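Local coordinates for type III Pentaketide Synthase (Neurospora crassa, PDB 3EUO), which probably acts as an acyltransferase of the chalcone and stilbene synthase family, working as a fungal type III polyketide synthase that makes pentaketides, at residues Phe77-Val82 with Tyr119-Val123; Ile103-Val107 with Leu156-His160; Glu238-Gly242 with Val253-Val258; Pro288-Trp293 with Ala309-Thr313; Thr313-Ala319 with Met347-Pro352. One frame throughout, in Å; residues are numbered along the deposited sequence.

Contact 1: residues Phe77-Val82 with Tyr119-Val123; sequences FMSDGV and YDHYV
Phe77 and Tyr119 form the aromatic part of this helix-helix contact, a T-shaped pair in which the edge of the phenylalanine is directed at one face of the tyrosine. Their planes stand 77° apart with centroids 5.5 Å from each other. Phe77 CZ sits above the rim of the tyrosine ring, while CE2 of Phe77 presses against CB of Tyr119 at 3.7 Å. Tyr119 has its CG between the backbone N and the carbonyl carbon (chi1 87°), which stands the ring up before the phenylalanine edge; its hydroxyl is hydrogen-bonded to Thr109 O.

The second kind of contact is Met-aromatic. The bent chain of Met78 brings its methyl over one face of Tyr122, with CE 3.7 Å from the ring centroid in a CH-pi contact, whereas the sulfur approaches obliquely from farther off.

Aliphatic packing completes the interface. Val82 uses both branches: CG2 lies 4.2 Å from Tyr119 CB, and CG1 lies 3.9 Å from Val123 CG2. The segments 77-82 and 119-123 of helices 70-96 and 119-127 cross at 57°, their axes 11.2 Å apart, with Tyr119 and Val123 also resting on strand 168-175. Tyr122 packs on Glu238 of the second subunit.

No hydrogen bond crosses between the two segments, which implies a contact of apolar and aromatic character, with the Phe77-Tyr119 pair buried and the Met78-Tyr122 pair partly exposed.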
# COMPACT_ATOMS: atom_id res chain seq x y z
N PHE A 77 17.34 1.36 -4.30
CA PHE A 77 16.09 0.67 -4.64
C PHE A 77 15.63 1.11 -6.03
O PHE A 77 15.26 0.29 -6.87
CB PHE A 77 15.00 0.93 -3.60
CG PHE A 77 13.78 0.06 -3.76
CD1 PHE A 77 13.69 -1.15 -3.08
CD2 PHE A 77 12.72 0.45 -4.58
CE1 PHE A 77 12.56 -1.96 -3.22
CE2 PHE A 77 11.58 -0.36 -4.73
CZ PHE A 77 11.51 -1.56 -4.03
N MET A 78 15.68 2.42 -6.27
CA MET A 78 15.28 2.95 -7.58
C MET A 78 16.27 2.62 -8.70
O MET A 78 15.85 2.23 -9.79
CB MET A 78 15.02 4.46 -7.48
CG MET A 78 13.91 4.81 -6.50
SD MET A 78 12.28 4.09 -6.89
CE MET A 78 12.00 4.83 -8.47
N SER A 79 17.57 2.74 -8.43
CA SER A 79 18.59 2.50 -9.47
C SER A 79 18.79 1.04 -9.81
O SER A 79 19.00 0.70 -10.98
CB SER A 79 19.94 3.15 -9.13
OG SER A 79 20.54 2.56 -7.99
N ASP A 80 18.74 0.18 -8.79
CA ASP A 80 19.08 -1.24 -8.95
C ASP A 80 17.92 -2.22 -8.78
O ASP A 80 18.00 -3.36 -9.24
CB ASP A 80 20.23 -1.62 -8.01
CG ASP A 80 21.55 -1.01 -8.44
OD1 ASP A 80 22.45 -1.78 -8.81
OD2 ASP A 80 21.67 0.24 -8.44
N GLY A 81 16.85 -1.78 -8.12
CA GLY A 81 15.67 -2.63 -7.91
C GLY A 81 14.64 -2.47 -9.02
O GLY A 81 14.19 -3.45 -9.62
N VAL A 82 14.28 -1.23 -9.33
CA VAL A 82 13.26 -0.96 -10.35
C VAL A 82 13.52 -1.67 -11.70
O VAL A 82 12.60 -2.25 -12.27
CB VAL A 82 12.96 0.57 -10.49
CG1 VAL A 82 12.18 0.89 -11.78
CG2 VAL A 82 12.20 1.06 -9.26
N TYR A 119 7.11 3.13 -6.17
CA TYR A 119 7.99 2.57 -7.20
C TYR A 119 7.21 2.04 -8.38
O TYR A 119 7.73 2.00 -9.50
CB TYR A 119 8.92 1.48 -6.62
CG TYR A 119 8.34 0.07 -6.57
CD1 TYR A 119 8.49 -0.80 -7.66
CD2 TYR A 119 7.66 -0.40 -5.44
CE1 TYR A 119 7.97 -2.10 -7.63
CE2 TYR A 119 7.13 -1.70 -5.39
CZ TYR A 119 7.30 -2.54 -6.49
OH TYR A 119 6.79 -3.82 -6.45
N ASP A 120 5.96 1.64 -8.13
CA ASP A 120 5.10 1.11 -9.18
C ASP A 120 4.89 2.12 -10.30
O ASP A 120 4.81 1.74 -11.48
CB ASP A 120 3.77 0.60 -8.61
CG ASP A 120 2.97 1.67 -7.87
OD1 ASP A 120 3.56 2.63 -7.33
OD2 ASP A 120 1.72 1.52 -7.82
N HIS A 121 4.80 3.40 -9.95
CA HIS A 121 4.69 4.45 -10.95
C HIS A 121 5.81 4.37 -11.98
O HIS A 121 5.56 4.38 -13.20
CB HIS A 121 4.72 5.83 -10.31
CG HIS A 121 4.74 6.94 -11.32
ND1 HIS A 121 5.91 7.50 -11.77
CD2 HIS A 121 3.74 7.53 -12.01
CE1 HIS A 121 5.63 8.42 -12.69
NE2 HIS A 121 4.32 8.45 -12.84
N TYR A 122 7.05 4.28 -11.49
CA TYR A 122 8.24 4.29 -12.34
C TYR A 122 8.31 3.03 -13.20
O TYR A 122 8.64 3.09 -14.39
CB TYR A 122 9.50 4.48 -11.49
CG TYR A 122 9.49 5.78 -10.73
CD1 TYR A 122 10.10 6.93 -11.26
CD2 TYR A 122 8.87 5.88 -9.48
CE1 TYR A 122 10.09 8.14 -10.55
CE2 TYR A 122 8.86 7.09 -8.77
CZ TYR A 122 9.47 8.21 -9.32
OH TYR A 122 9.45 9.40 -8.62
N VAL A 123 7.95 1.89 -12.61
CA VAL A 123 7.89 0.63 -13.36
C VAL A 123 6.87 0.74 -14.50
O VAL A 123 7.18 0.44 -15.66
CB VAL A 123 7.56 -0.59 -12.46
CG1 VAL A 123 7.41 -1.87 -13.32
CG2 VAL A 123 8.63 -0.79 -11.41

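Contact 2: residues Ile103-Val107 with Leu156-His160; sequences ITHMV and LCLGH
With CG of His105 lying opposite its carbonyl carbon (chi1 -54°), the imidazole extends from the strand toward helix 145-162, and its second torsion turns the CE1-NE2 edge to His160, which reaches back to meet it. The two rings form a T-shaped pair: the edge of His105 is turned to the face of His160, at a centroid separation of 4.4 Å and an interplanar angle of 66°. CE1 of His105 is the leading atom, poised over the centre of the other ring and 3.3 Å from His160 NE2.

Each ring is held by a polar partner away from the stack. ND1 of His105 shares a 2.7 Å hydrogen bond with Thr104 OG1, which also accepts from Arg168 N and should restrain the rotation of the first imidazole from its edge, while His160 ND1 is bonded to Pro166 O.

Farther along, Val107 and Leu156 reach toward each other tip to tip, CG2 of the valine 3.6 Å from CD1 of the leucine, and CB of Leu156 lies 4.0 Å from His105 CD2. Segment 105-107 runs nearly antiparallel to helical segment 156-160 (163°), with axes 10.8 Å apart; this is a helix laid on a sheet, and Asn155 of the second subunit packs on Leu156.

Although two imidazoles touch, no hydrogen bond links the segments. The chemistry implies a buried, mainly van der Waals and aromatic junction whose two ND1 atoms find partners at its margins.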
# COMPACT_ATOMS: atom_id res chain seq x y z
N ILE A 103 -3.09 -3.69 -20.32
CA ILE A 103 -3.03 -3.86 -18.86
C ILE A 103 -3.99 -2.86 -18.21
O ILE A 103 -3.89 -1.65 -18.43
CB ILE A 103 -1.58 -3.69 -18.32
CG1 ILE A 103 -0.61 -4.67 -19.00
CG2 ILE A 103 -1.54 -3.84 -16.80
CD1 ILE A 103 -0.95 -6.15 -18.81
N THR A 104 -4.92 -3.39 -17.41
CA THR A 104 -6.01 -2.60 -16.84
C THR A 104 -5.76 -2.17 -15.39
O THR A 104 -6.26 -1.13 -14.96
CB THR A 104 -7.35 -3.37 -16.89
OG1 THR A 104 -7.22 -4.58 -16.13
CG2 THR A 104 -7.75 -3.70 -18.33
N HIS A 105 -5.03 -3.00 -14.65
CA HIS A 105 -4.71 -2.71 -13.25
C HIS A 105 -3.28 -3.16 -13.00
O HIS A 105 -2.74 -4.00 -13.73
CB HIS A 105 -5.56 -3.53 -12.26
CG HIS A 105 -7.05 -3.43 -12.43
ND1 HIS A 105 -7.72 -3.92 -13.54
CD2 HIS A 105 -8.01 -3.01 -11.57
CE1 HIS A 105 -9.02 -3.75 -13.37
NE2 HIS A 105 -9.22 -3.21 -12.18
N MET A 106 -2.68 -2.63 -11.94
CA MET A 106 -1.38 -3.07 -11.45
C MET A 106 -1.53 -3.23 -9.94
O MET A 106 -2.05 -2.33 -9.28
CB MET A 106 -0.31 -2.04 -11.81
CG MET A 106 1.13 -2.41 -11.46
SD MET A 106 2.26 -1.12 -12.10
CE MET A 106 2.74 -1.80 -13.67
N VAL A 107 -1.13 -4.37 -9.40
CA VAL A 107 -1.08 -4.55 -7.94
C VAL A 107 0.35 -4.90 -7.57
O VAL A 107 0.84 -5.96 -7.93
CB VAL A 107 -2.04 -5.65 -7.41
CG1 VAL A 107 -1.96 -5.75 -5.88
CG2 VAL A 107 -3.48 -5.38 -7.83
N LEU A 156 -10.05 -7.64 -7.71
CA LEU A 156 -10.12 -6.56 -8.68
C LEU A 156 -10.55 -7.08 -10.06
O LEU A 156 -11.39 -6.46 -10.73
CB LEU A 156 -8.78 -5.81 -8.76
CG LEU A 156 -8.34 -5.06 -7.48
CD1 LEU A 156 -6.93 -4.54 -7.67
CD2 LEU A 156 -9.30 -3.91 -7.15
N CYS A 157 -10.00 -8.22 -10.47
CA CYS A 157 -10.44 -8.88 -11.70
C CYS A 157 -11.95 -9.11 -11.67
O CYS A 157 -12.65 -8.81 -12.64
CB CYS A 157 -9.74 -10.23 -11.89
SG CYS A 157 -8.11 -10.14 -12.63
N LEU A 158 -12.45 -9.64 -10.56
CA LEU A 158 -13.88 -9.94 -10.45
C LEU A 158 -14.75 -8.68 -10.43
O LEU A 158 -15.93 -8.71 -10.84
CB LEU A 158 -14.16 -10.85 -9.24
CG LEU A 158 -13.60 -12.28 -9.35
CD1 LEU A 158 -13.79 -13.05 -8.06
CD2 LEU A 158 -14.25 -13.04 -10.51
N GLY A 159 -14.18 -7.56 -9.99
CA GLY A 159 -14.87 -6.27 -10.06
C GLY A 159 -15.15 -5.88 -11.51
O GLY A 159 -16.23 -5.39 -11.84
N HIS A 160 -14.17 -6.13 -12.38
CA HIS A 160 -14.36 -5.88 -13.80
C HIS A 160 -15.30 -6.90 -14.43
O HIS A 160 -16.12 -6.55 -15.28
CB HIS A 160 -13.01 -5.81 -14.52
CG HIS A 160 -12.46 -4.43 -14.59
ND1 HIS A 160 -11.78 -3.94 -15.68
CD2 HIS A 160 -12.52 -3.40 -13.70
CE1 HIS A 160 -11.44 -2.68 -15.46
NE2 HIS A 160 -11.87 -2.34 -14.27

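Contact 3: residues Glu238-Gly242 with Val253-Val258; sequences EHDLG and VLSPRV
The open end of the beta hairpin formed by strands 241-246 and 249-254 is where Gly242 pairs with Val253, and Asp240 meets the turn beyond. Gly242 and Val253 are an antiparallel hydrogen-bonded pair: Val253 N donates to Gly242 O at 2.9 Å, almost straight at hydrogen, and Gly242 N returns a bond to Val253 O at 3.0 Å. Leu241 and Leu254 follow as the non-hydrogen-bonded pair, their side chains side by side and pointing the same way, CD1 to CD1 3.8 Å. On the other face Val253 CG1 packs on the carbonyl oxygen of His239.

Past the last bridge the ladder gives way to a type I turn, Ser255 to Val258, which leads into helix 258-277. Ser255 OG accepts from Arg257 N in a capping bond, and Ser255 N donates to Asp240 O at 2.9 Å. Asp240 therefore ties the hairpin to this turn with its backbone and its carboxylate. OD2 of Asp240 forms a salt bridge with Arg257 NH1 at 2.7 Å, met on its syn side, with the carboxylate and guanidinium planes turned 40° apart. The arginine gets there by bending at chi3 (86°). OD1 of Asp240 accepts from Ser255 OG, though the placing of that oxygen is less certain. Above OD2 lies the His239 ring, its plane only 14° from that of the guanidinium. Glu238, just before, makes a salt bridge with Lys125 of the second subunit.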
# COMPACT_ATOMS: atom_id res chain seq x y z
N GLU A 238 1.56 -9.98 16.60
CA GLU A 238 2.21 -8.78 16.06
C GLU A 238 3.68 -8.67 16.43
O GLU A 238 4.51 -8.35 15.59
CB GLU A 238 1.52 -7.50 16.56
CG GLU A 238 0.08 -7.38 16.18
CD GLU A 238 -0.87 -7.91 17.24
OE1 GLU A 238 -0.43 -8.63 18.18
OE2 GLU A 238 -2.07 -7.61 17.12
N HIS A 239 3.99 -8.95 17.70
CA HIS A 239 5.35 -8.79 18.22
C HIS A 239 6.32 -9.87 17.75
O HIS A 239 7.54 -9.77 17.97
CB HIS A 239 5.32 -8.75 19.76
CG HIS A 239 4.81 -10.02 20.39
ND1 HIS A 239 3.48 -10.39 20.36
CD2 HIS A 239 5.45 -11.00 21.07
CE1 HIS A 239 3.33 -11.54 20.99
NE2 HIS A 239 4.51 -11.93 21.43
N ASP A 240 5.79 -10.90 17.08
CA ASP A 240 6.60 -12.03 16.65
C ASP A 240 7.29 -11.83 15.30
O ASP A 240 8.28 -12.49 15.01
CB ASP A 240 5.77 -13.30 16.62
CG ASP A 240 5.30 -13.71 18.00
OD1 ASP A 240 6.16 -14.02 18.84
OD2 ASP A 240 4.08 -13.69 18.24
N LEU A 241 6.76 -10.92 14.48
CA LEU A 241 7.24 -10.76 13.11
C LEU A 241 6.89 -9.38 12.62
O LEU A 241 5.73 -8.97 12.65
CB LEU A 241 6.63 -11.84 12.20
CG LEU A 241 7.23 -12.04 10.81
CD1 LEU A 241 8.74 -12.28 10.87
CD2 LEU A 241 6.54 -13.19 10.11
N GLY A 242 7.90 -8.65 12.15
CA GLY A 242 7.71 -7.26 11.77
C GLY A 242 8.90 -6.68 11.06
O GLY A 242 9.93 -7.34 10.89
N VAL A 253 11.94 -7.61 12.91
CA VAL A 253 11.46 -8.16 14.18
C VAL A 253 11.18 -9.64 13.91
O VAL A 253 10.48 -9.98 12.95
CB VAL A 253 10.18 -7.44 14.70
CG1 VAL A 253 9.64 -8.12 15.97
CG2 VAL A 253 10.47 -5.97 14.98
N LEU A 254 11.76 -10.51 14.73
CA LEU A 254 11.63 -11.95 14.53
C LEU A 254 11.82 -12.69 15.86
O LEU A 254 12.90 -12.65 16.46
CB LEU A 254 12.63 -12.44 13.47
CG LEU A 254 12.70 -13.92 13.07
CD1 LEU A 254 11.35 -14.48 12.63
CD2 LEU A 254 13.73 -14.08 11.96
N SER A 255 10.76 -13.34 16.31
CA SER A 255 10.78 -14.05 17.59
C SER A 255 11.00 -15.53 17.34
O SER A 255 10.80 -16.01 16.21
CB SER A 255 9.47 -13.84 18.34
OG SER A 255 8.50 -14.78 17.93
N PRO A 256 11.41 -16.27 18.39
CA PRO A 256 11.53 -17.72 18.26
C PRO A 256 10.18 -18.43 18.08
O PRO A 256 10.16 -19.60 17.70
CB PRO A 256 12.20 -18.14 19.58
CG PRO A 256 11.97 -17.04 20.52
CD PRO A 256 11.85 -15.78 19.71
N ARG A 257 9.08 -17.73 18.33
CA ARG A 257 7.74 -18.31 18.21
C ARG A 257 7.30 -18.58 16.77
O ARG A 257 6.45 -19.44 16.53
CB ARG A 257 6.69 -17.40 18.86
CG ARG A 257 6.96 -17.00 20.30
CD ARG A 257 5.90 -15.99 20.75
NE ARG A 257 4.71 -16.65 21.25
CZ ARG A 257 3.46 -16.22 21.09
NH1 ARG A 257 3.18 -15.11 20.40
NH2 ARG A 257 2.47 -16.92 21.62
N VAL A 258 7.86 -17.84 15.82
CA VAL A 258 7.34 -17.81 14.44
C VAL A 258 7.18 -19.18 13.79
O VAL A 258 6.10 -19.48 13.27
CB VAL A 258 8.13 -16.84 13.53
CG1 VAL A 258 7.59 -16.86 12.09
CG2 VAL A 258 8.07 -15.44 14.09

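Contact 4: residues Pro288-Trp293 with Ala309-Thr313; sequences PADFDW and AMGLT
Leu312 drives a methyl into the hollow between Trp293 and the 3-10 turn at Pro288 and Ala289. Its CD1 stands almost exactly on the normal of the five-membered ring of Trp293, 3.6 Å above the centroid, a CH-pi contact squarely over the face. The other branch fills the turn: CD2 lies 3.6 Å from Pro288 O and 3.7 Å from Ala289 CA. CG of Leu312 sits opposite its carbonyl carbon (chi1 -53°), which puts CD1 over the indole and CD2 beside the Pro288-Ala289 backbone.

Met310 makes the second bump. Its chain, bent at chi2 and chi3, brings CE against the proline ring at 3.5 Å from Pro288 CG, a tight fit, while CG of the methionine faces Trp293 CH2 at 4.0 Å. Pro288 lodges against the end of helix 300-310, with CB 3.4 Å from Met310 O. Gly311, with positive phi, turns the chain between these two bumps.

The floor of the hollow is fixed by Trp293 NE1, which donates to Pro288 O at 2.9 Å in the indole plane; Phe291 N reaches the same oxygen from the opposite face of its plane. Tyr270 of helix 258-277 packs beside Pro288 and Met310.

The hydrogen bonds belong to segment 288-293 itself and help shape the hollow, which implies that Leu312 and Met310 fill it by van der Waals contact, with no hydrogen bond between the segments.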
# COMPACT_ATOMS: atom_id res chain seq x y z
N PRO A 288 -3.55 -33.57 1.64
CA PRO A 288 -2.39 -32.69 1.44
C PRO A 288 -1.33 -33.25 0.47
O PRO A 288 -0.87 -32.54 -0.42
CB PRO A 288 -1.81 -32.55 2.85
CG PRO A 288 -2.99 -32.68 3.73
CD PRO A 288 -3.90 -33.69 3.07
N ALA A 289 -0.98 -34.53 0.64
CA ALA A 289 0.03 -35.18 -0.20
C ALA A 289 -0.40 -35.33 -1.66
O ALA A 289 0.43 -35.61 -2.52
CB ALA A 289 0.42 -36.54 0.39
N ASP A 290 -1.69 -35.14 -1.95
CA ASP A 290 -2.20 -35.18 -3.32
C ASP A 290 -1.76 -33.98 -4.16
O ASP A 290 -1.77 -34.04 -5.38
CB ASP A 290 -3.74 -35.24 -3.35
CG ASP A 290 -4.30 -36.56 -2.82
OD1 ASP A 290 -3.57 -37.58 -2.78
OD2 ASP A 290 -5.49 -36.59 -2.44
N PHE A 291 -1.40 -32.88 -3.50
CA PHE A 291 -1.11 -31.62 -4.19
C PHE A 291 0.38 -31.36 -4.30
O PHE A 291 1.18 -31.92 -3.54
CB PHE A 291 -1.74 -30.44 -3.45
CG PHE A 291 -3.23 -30.55 -3.29
CD1 PHE A 291 -4.08 -30.00 -4.25
CD2 PHE A 291 -3.78 -31.20 -2.19
CE1 PHE A 291 -5.46 -30.10 -4.11
CE2 PHE A 291 -5.17 -31.30 -2.04
CZ PHE A 291 -6.01 -30.75 -3.01
N ASP A 292 0.75 -30.51 -5.26
CA ASP A 292 2.04 -29.85 -5.24
C ASP A 292 1.90 -28.62 -4.35
O ASP A 292 0.84 -28.02 -4.31
CB ASP A 292 2.48 -29.46 -6.64
CG ASP A 292 3.22 -30.59 -7.36
OD1 ASP A 292 3.84 -31.43 -6.66
OD2 ASP A 292 3.19 -30.62 -8.61
N TRP A 293 2.98 -28.28 -3.66
CA TRP A 293 2.94 -27.22 -2.66
C TRP A 293 3.96 -26.13 -2.98
O TRP A 293 5.18 -26.35 -2.92
CB TRP A 293 3.19 -27.80 -1.27
CG TRP A 293 1.98 -28.44 -0.65
CD1 TRP A 293 1.44 -29.66 -0.96
CD2 TRP A 293 1.19 -27.90 0.41
NE1 TRP A 293 0.34 -29.90 -0.16
CE2 TRP A 293 0.16 -28.84 0.68
CE3 TRP A 293 1.24 -26.71 1.14
CZ2 TRP A 293 -0.80 -28.62 1.67
CZ3 TRP A 293 0.28 -26.49 2.12
CH2 TRP A 293 -0.72 -27.45 2.38
N ALA A 309 3.77 -31.08 9.51
CA ALA A 309 2.37 -30.74 9.78
C ALA A 309 1.39 -31.38 8.80
O ALA A 309 0.33 -31.84 9.21
CB ALA A 309 2.19 -29.23 9.80
N MET A 310 1.76 -31.39 7.52
CA MET A 310 0.83 -31.84 6.47
C MET A 310 1.18 -33.22 5.91
O MET A 310 0.52 -33.70 4.98
CB MET A 310 0.76 -30.81 5.32
CG MET A 310 0.33 -29.37 5.70
SD MET A 310 -1.15 -29.21 6.74
CE MET A 310 -2.46 -29.83 5.69
N GLY A 311 2.20 -33.87 6.46
CA GLY A 311 2.64 -35.18 5.98
C GLY A 311 3.14 -35.18 4.55
O GLY A 311 2.67 -35.98 3.72
N LEU A 312 4.11 -34.31 4.26
CA LEU A 312 4.64 -34.12 2.90
C LEU A 312 6.11 -34.53 2.80
O LEU A 312 6.81 -34.62 3.81
CB LEU A 312 4.47 -32.65 2.46
CG LEU A 312 3.07 -32.04 2.56
CD1 LEU A 312 3.09 -30.53 2.31
CD2 LEU A 312 2.11 -32.73 1.59
N THR A 313 6.57 -34.81 1.58
CA THR A 313 7.99 -35.00 1.30
C THR A 313 8.58 -33.67 0.83
O THR A 313 7.82 -32.77 0.43
CB THR A 313 8.25 -36.06 0.20
OG1 THR A 313 7.78 -35.58 -1.07
CG2 THR A 313 7.56 -37.39 0.54

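Contact 5: residues Thr313-Ala319 with Met347-Pro352; sequences TPEHMRA and MDALAP
Arg318 lies across the segment 347-352 and makes the tight part of the contact. With CG between its backbone N and carbonyl carbon (chi1 60°) and the chain extended from CG to NE, it slides past Met347 in the opposite direction and sets its guanidinium flat against Ala351, whose CA stands over the centre of one face, 3.7 Å from CZ. NE of Arg318 gives a weak hydrogen bond to Met347 O at 2.8 Å. NH1 is held more firmly: it donates in the guanidinium plane to Glu315 O, also at 2.8 Å, and forms a salt bridge with Asp292 on strand 292-295. The rotation of the group is thereby fixed from two edges.

These interactions sit where the chain enters helix 318-327, with Met317 at the N-cap position, and where helix 345-348 gives onto the type I turn from Asp348 to Ala351. Just after that turn, Pro352 CG makes a CH-pi contact over one face of His316, 3.7 Å from the ring centroid; CD touches Arg318 NH1 at 3.4 Å. The imidazole shares a 2.7 Å hydrogen bond with Thr313 OG1 at ND1, and NE2 has a probable bond to Ala289 O.

Toward solvent the fit slackens. Glu315 rests its CB on Leu350 O at 3.4 Å, but its carboxylate leads away, and Leu350 is itself exposed, touching the arginine CD with its CB and carbonyl carbon. Asp348 is reached through a water that accepts from Arg318 NH2 and donates to Asp348 OD1, an oxygen also paired with Arg378.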
# COMPACT_ATOMS: atom_id res chain seq x y z
N THR A 313 6.57 -34.81 1.58
CA THR A 313 7.99 -35.00 1.30
C THR A 313 8.58 -33.67 0.83
O THR A 313 7.82 -32.77 0.43
CB THR A 313 8.25 -36.06 0.20
OG1 THR A 313 7.78 -35.58 -1.07
CG2 THR A 313 7.56 -37.39 0.54
N PRO A 314 9.92 -33.52 0.87
CA PRO A 314 10.53 -32.30 0.34
C PRO A 314 10.20 -32.09 -1.14
O PRO A 314 10.13 -30.95 -1.60
CB PRO A 314 12.03 -32.55 0.49
CG PRO A 314 12.15 -33.59 1.53
CD PRO A 314 10.94 -34.45 1.39
N GLU A 315 10.00 -33.18 -1.86
CA GLU A 315 9.70 -33.13 -3.28
C GLU A 315 8.33 -32.50 -3.56
O GLU A 315 8.12 -31.96 -4.65
CB GLU A 315 9.79 -34.53 -3.90
CG GLU A 315 11.24 -35.00 -4.11
CD GLU A 315 11.89 -35.51 -2.84
OE1 GLU A 315 11.17 -35.85 -1.87
OE2 GLU A 315 13.14 -35.58 -2.80
N HIS A 316 7.43 -32.57 -2.59
CA HIS A 316 6.14 -31.90 -2.67
C HIS A 316 6.31 -30.40 -2.80
O HIS A 316 5.51 -29.73 -3.44
CB HIS A 316 5.27 -32.22 -1.46
CG HIS A 316 4.57 -33.54 -1.55
ND1 HIS A 316 5.20 -34.73 -1.30
CD2 HIS A 316 3.29 -33.84 -1.85
CE1 HIS A 316 4.34 -35.73 -1.46
NE2 HIS A 316 3.17 -35.21 -1.79
N MET A 317 7.36 -29.87 -2.17
CA MET A 317 7.70 -28.45 -2.25
C MET A 317 9.05 -28.23 -2.96
O MET A 317 9.80 -27.34 -2.57
CB MET A 317 7.76 -27.84 -0.85
CG MET A 317 6.44 -27.79 -0.10
SD MET A 317 6.66 -27.29 1.63
CE MET A 317 8.10 -28.16 2.04
N ARG A 318 9.32 -29.01 -4.00
CA ARG A 318 10.62 -29.00 -4.70
C ARG A 318 11.07 -27.62 -5.23
O ARG A 318 12.25 -27.28 -5.17
CB ARG A 318 10.62 -30.03 -5.84
CG ARG A 318 9.56 -29.79 -6.91
CD ARG A 318 9.35 -31.05 -7.73
NE ARG A 318 8.20 -30.93 -8.63
CZ ARG A 318 6.93 -31.09 -8.26
NH1 ARG A 318 6.62 -31.35 -6.99
NH2 ARG A 318 5.96 -30.99 -9.16
N ALA A 319 10.12 -26.85 -5.76
CA ALA A 319 10.42 -25.50 -6.26
C ALA A 319 10.74 -24.51 -5.12
O ALA A 319 11.51 -23.57 -5.30
CB ALA A 319 9.27 -24.99 -7.12
N MET A 347 11.93 -29.40 -12.73
CA MET A 347 11.07 -29.58 -11.56
C MET A 347 10.08 -30.73 -11.78
O MET A 347 9.85 -31.54 -10.87
CB MET A 347 10.39 -28.27 -11.14
CG MET A 347 11.34 -27.25 -10.45
SD MET A 347 12.16 -27.78 -8.93
CE MET A 347 13.82 -28.14 -9.53
N ASP A 348 9.52 -30.83 -12.99
CA ASP A 348 8.65 -31.97 -13.34
C ASP A 348 9.35 -33.29 -13.01
O ASP A 348 8.71 -34.25 -12.56
CB ASP A 348 8.26 -31.95 -14.83
CG ASP A 348 7.34 -30.78 -15.18
OD1 ASP A 348 6.81 -30.10 -14.27
OD2 ASP A 348 7.14 -30.54 -16.39
N ALA A 349 10.67 -33.32 -13.22
CA ALA A 349 11.50 -34.51 -13.00
C ALA A 349 11.63 -34.92 -11.54
O ALA A 349 12.00 -36.06 -11.24
CB ALA A 349 12.89 -34.31 -13.62
N LEU A 350 11.32 -34.01 -10.63
CA LEU A 350 11.41 -34.30 -9.20
C LEU A 350 10.04 -34.47 -8.54
O LEU A 350 9.96 -34.57 -7.31
CB LEU A 350 12.24 -33.22 -8.49
CG LEU A 350 13.73 -33.16 -8.83
CD1 LEU A 350 14.32 -31.82 -8.40
CD2 LEU A 350 14.50 -34.32 -8.21
N ALA A 351 8.98 -34.52 -9.34
CA ALA A 351 7.62 -34.65 -8.83
C ALA A 351 7.45 -35.93 -8.01
O ALA A 351 7.83 -37.01 -8.49
CB ALA A 351 6.62 -34.61 -9.96
N PRO A 352 6.88 -35.83 -6.79
CA PRO A 352 6.71 -37.01 -5.94
C PRO A 352 6.05 -38.16 -6.69
O PRO A 352 5.01 -37.97 -7.32
CB PRO A 352 5.79 -36.50 -4.82
CG PRO A 352 6.06 -35.06 -4.74
CD PRO A 352 6.34 -34.62 -6.15
O HOH W 1 6.90 -29.70 -11.58

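In the fold
Contacts 1 and 2 lie on opposite faces of the same part of the nine-stranded sheet, centres about 21 Å apart; Asp120 O touches Met106 SD at 3.9 Å. Contacts 4 and 5, centres about 11 Å apart, share Thr313 at the other edge strand; contacts 1 and 4 lie across the chain's centre, centres about 37 Å apart. Within one chain the centres of contacts 1 and 3 are about 29 Å apart, yet Glu238 packs on His121 of the second subunit, so contact 3 of one subunit meets contact 1 of the other across the dimer interface. Cys143, found as 3-sulfinoalanine and probably the nucleophilic cysteine of this family, lies just before helix 145-162, whose far end carries contact 2.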